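Side-chain contact in H subunit of photosynthetic reaction center complex (Rhodopseudomonas palustris, PDB 6Z5S), which probably caps the cytoplasmic side of the photosynthetic reaction centre, anchored in the membrane by one helix, and helps stabilise the complex: residues D[27-30]-D[31-34]. Residues are numbered along the deposited sequence; the frame is centred on the assembly and turned at random.
Sequences YLRR and EDKR
Glu31 folds back over Tyr27, one helical turn earlier, and lays its CG methylene over the phenol face, 4.0 Å from the ring centroid, a CH-pi contact. A bend at chi2 (-51°) carries the carboxylate out past the ring's rim, above the same face. The two planes lie 20° apart, with OE1 3.7 Å from Tyr27 CE1. OE2 turns to Arg34, whose NE donates to it over 3.2 Å in a salt bridge, meeting the carboxylate from above its plane; Arg34 NH1 also bonds the backbone O of Asp59. With an alanine here in place of Glu31, Arg34 NE would probably lose its carboxylate mate and the Tyr27 face its CG packing. Beneath the side chains, Glu31 N bonds Tyr27 O at 2.9 Å and Asp32 N bonds Leu28 O, whereas Lys33 N reaches back just three residues to Arg30 O.

Arg29, its chain bent at chi2, carries its guanidinium to Asp32 and Lys33. Asp32 CB lies at the guanidinium edge, 3.2 Å from Arg29 NH2; the salt bridge from NH2 to Asp32 OD2 is long, 3.7 Å, and both Asp32 oxygens hydrogen-bond side chains of another protein's chain. Lys33 sets CE over one guanidinium face, and the two cations gather round a cardiolipin phosphate, with Arg30 salt-bridged to a second cardiolipin. The cluster sits at the C-terminal end of helix 9-31, most of which is predicted to span the membrane, among bound lipid headgroups, where Lys33 NZ also ties this end to Ile52 and Pro55 in the loop leading to strand 61-64.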
ATOM      1  N   TYR D  27     -15.838   5.608  13.461  1.00 34.41           N
ATOM      2  CA  TYR D  27     -15.265   6.947  13.545  1.00 34.41           C
ATOM      3  C   TYR D  27     -14.954   7.512  12.164  1.00 34.41           C
ATOM      4  O   TYR D  27     -15.187   8.697  11.902  1.00 34.41           O
ATOM      5  CB  TYR D  27     -14.007   6.907  14.408  1.00 34.41           C
ATOM      6  CG  TYR D  27     -13.044   8.030  14.140  1.00 34.41           C
ATOM      7  CD1 TYR D  27     -13.221   9.266  14.727  1.00 34.41           C
ATOM      8  CD2 TYR D  27     -11.956   7.853  13.305  1.00 34.41           C
ATOM      9  CE1 TYR D  27     -12.353  10.293  14.489  1.00 34.41           C
ATOM     10  CE2 TYR D  27     -11.085   8.876  13.056  1.00 34.41           C
ATOM     11  CZ  TYR D  27     -11.287  10.095  13.654  1.00 34.41           C
ATOM     12  OH  TYR D  27     -10.418  11.130  13.416  1.00 34.41           O
ATOM     13  N   LEU D  28     -14.424   6.681  11.268  1.00 34.12           N
ATOM     14  CA  LEU D  28     -14.071   7.139   9.929  1.00 34.12           C
ATOM     15  C   LEU D  28     -15.309   7.460   9.114  1.00 34.12           C
ATOM     16  O   LEU D  28     -15.362   8.482   8.422  1.00 34.12           O
ATOM     17  CB  LEU D  28     -13.243   6.074   9.217  1.00 34.12           C
ATOM     18  CG  LEU D  28     -11.747   6.025   9.486  1.00 34.12           C
ATOM     19  CD1 LEU D  28     -11.174   4.757   8.899  1.00 34.12           C
ATOM     20  CD2 LEU D  28     -11.071   7.235   8.901  1.00 34.12           C
ATOM     21  N   ARG D  29     -16.309   6.586   9.169  1.00 36.75           N
ATOM     22  CA  ARG D  29     -17.549   6.831   8.456  1.00 36.75           C
ATOM     23  C   ARG D  29     -18.272   8.043   9.019  1.00 36.75           C
ATOM     24  O   ARG D  29     -19.029   8.705   8.304  1.00 36.75           O
ATOM     25  CB  ARG D  29     -18.412   5.578   8.530  1.00 36.75           C
ATOM     26  CG  ARG D  29     -19.588   5.579   7.619  1.00 36.75           C
ATOM     27  CD  ARG D  29     -19.201   5.508   6.162  1.00 36.75           C
ATOM     28  NE  ARG D  29     -20.371   5.802   5.352  1.00 36.75           N
ATOM     29  CZ  ARG D  29     -20.658   7.003   4.870  1.00 36.75           C
ATOM     30  NH1 ARG D  29     -21.756   7.188   4.155  1.00 36.75           N
ATOM     31  NH2 ARG D  29     -19.841   8.015   5.091  1.00 36.75           N
ATOM     32  N   ARG D  30     -18.036   8.357  10.289  1.00 39.12           N
ATOM     33  CA  ARG D  30     -18.576   9.557  10.908  1.00 39.12           C
ATOM     34  C   ARG D  30     -17.860  10.808  10.420  1.00 39.12           C
ATOM     35  O   ARG D  30     -18.501  11.817  10.121  1.00 39.12           O
ATOM     36  CB  ARG D  30     -18.461   9.411  12.420  1.00 39.12           C
ATOM     37  CG  ARG D  30     -18.762  10.614  13.242  1.00 39.12           C
ATOM     38  CD  ARG D  30     -18.458  10.286  14.690  1.00 39.12           C
ATOM     39  NE  ARG D  30     -18.608  11.438  15.566  1.00 39.12           N
ATOM     40  CZ  ARG D  30     -19.770  11.842  16.056  1.00 39.12           C
ATOM     41  NH1 ARG D  30     -19.825  12.901  16.847  1.00 39.12           N
ATOM     42  NH2 ARG D  30     -20.877  11.189  15.751  1.00 39.12           N
ATOM     43  N   GLU D  31     -16.530  10.759  10.336  1.00 38.01           N
ATOM     44  CA  GLU D  31     -15.780  11.868   9.757  1.00 38.01           C
ATOM     45  C   GLU D  31     -16.162  12.104   8.305  1.00 38.01           C
ATOM     46  O   GLU D  31     -16.106  13.240   7.826  1.00 38.01           O
ATOM     47  CB  GLU D  31     -14.282  11.604   9.852  1.00 38.01           C
ATOM     48  CG  GLU D  31     -13.739  11.561  11.254  1.00 38.01           C
ATOM     49  CD  GLU D  31     -14.134  12.767  12.066  1.00 38.01           C
ATOM     50  OE1 GLU D  31     -14.876  12.603  13.055  1.00 38.01           O
ATOM     51  OE2 GLU D  31     -13.697  13.882  11.718  1.00 38.01           O
ATOM     52  N   ASP D  32     -16.533  11.043   7.588  1.00 37.10           N
ATOM     53  CA  ASP D  32     -16.951  11.177   6.198  1.00 37.10           C
ATOM     54  C   ASP D  32     -18.180  12.056   6.038  1.00 37.10           C
ATOM     55  O   ASP D  32     -18.452  12.521   4.927  1.00 37.10           O
ATOM     56  CB  ASP D  32     -17.258   9.808   5.601  1.00 37.10           C
ATOM     57  CG  ASP D  32     -16.018   9.017   5.261  1.00 37.10           C
ATOM     58  OD1 ASP D  32     -14.912   9.589   5.272  1.00 37.10           O
ATOM     59  OD2 ASP D  32     -16.156   7.811   4.975  1.00 37.10           O
ATOM     60  N   LYS D  33     -18.944  12.277   7.106  1.00 38.10           N
ATOM     61  CA  LYS D  33     -20.228  12.955   7.022  1.00 38.10           C
ATOM     62  C   LYS D  33     -20.148  14.411   7.447  1.00 38.10           C
ATOM     63  O   LYS D  33     -21.127  14.960   7.957  1.00 38.10           O
ATOM     64  CB  LYS D  33     -21.268  12.216   7.857  1.00 38.10           C
ATOM     65  CG  LYS D  33     -21.499  10.811   7.385  1.00 38.10           C
ATOM     66  CD  LYS D  33     -22.834  10.298   7.820  1.00 38.10           C
ATOM     67  CE  LYS D  33     -23.071   8.918   7.271  1.00 38.10           C
ATOM     68  NZ  LYS D  33     -24.396   8.402   7.668  1.00 38.10           N
ATOM     69  N   ARG D  34     -19.007  15.051   7.239  1.00 37.51           N
ATOM     70  CA  ARG D  34     -18.848  16.456   7.564  1.00 37.51           C
ATOM     71  C   ARG D  34     -19.230  17.373   6.413  1.00 37.51           C
ATOM     72  O   ARG D  34     -19.238  18.592   6.591  1.00 37.51           O
ATOM     73  CB  ARG D  34     -17.410  16.738   7.996  1.00 37.51           C
ATOM     74  CG  ARG D  34     -17.047  16.159   9.347  1.00 37.51           C
ATOM     75  CD  ARG D  34     -15.876  16.893   9.951  1.00 37.51           C
ATOM     76  NE  ARG D  34     -15.539  16.403  11.280  1.00 37.51           N
ATOM     77  CZ  ARG D  34     -16.160  16.772  12.395  1.00 37.51           C
ATOM     78  NH1 ARG D  34     -17.160  17.637  12.348  1.00 37.51           N
ATOM     79  NH2 ARG D  34     -15.779  16.275  13.557  1.00 37.51           N
TER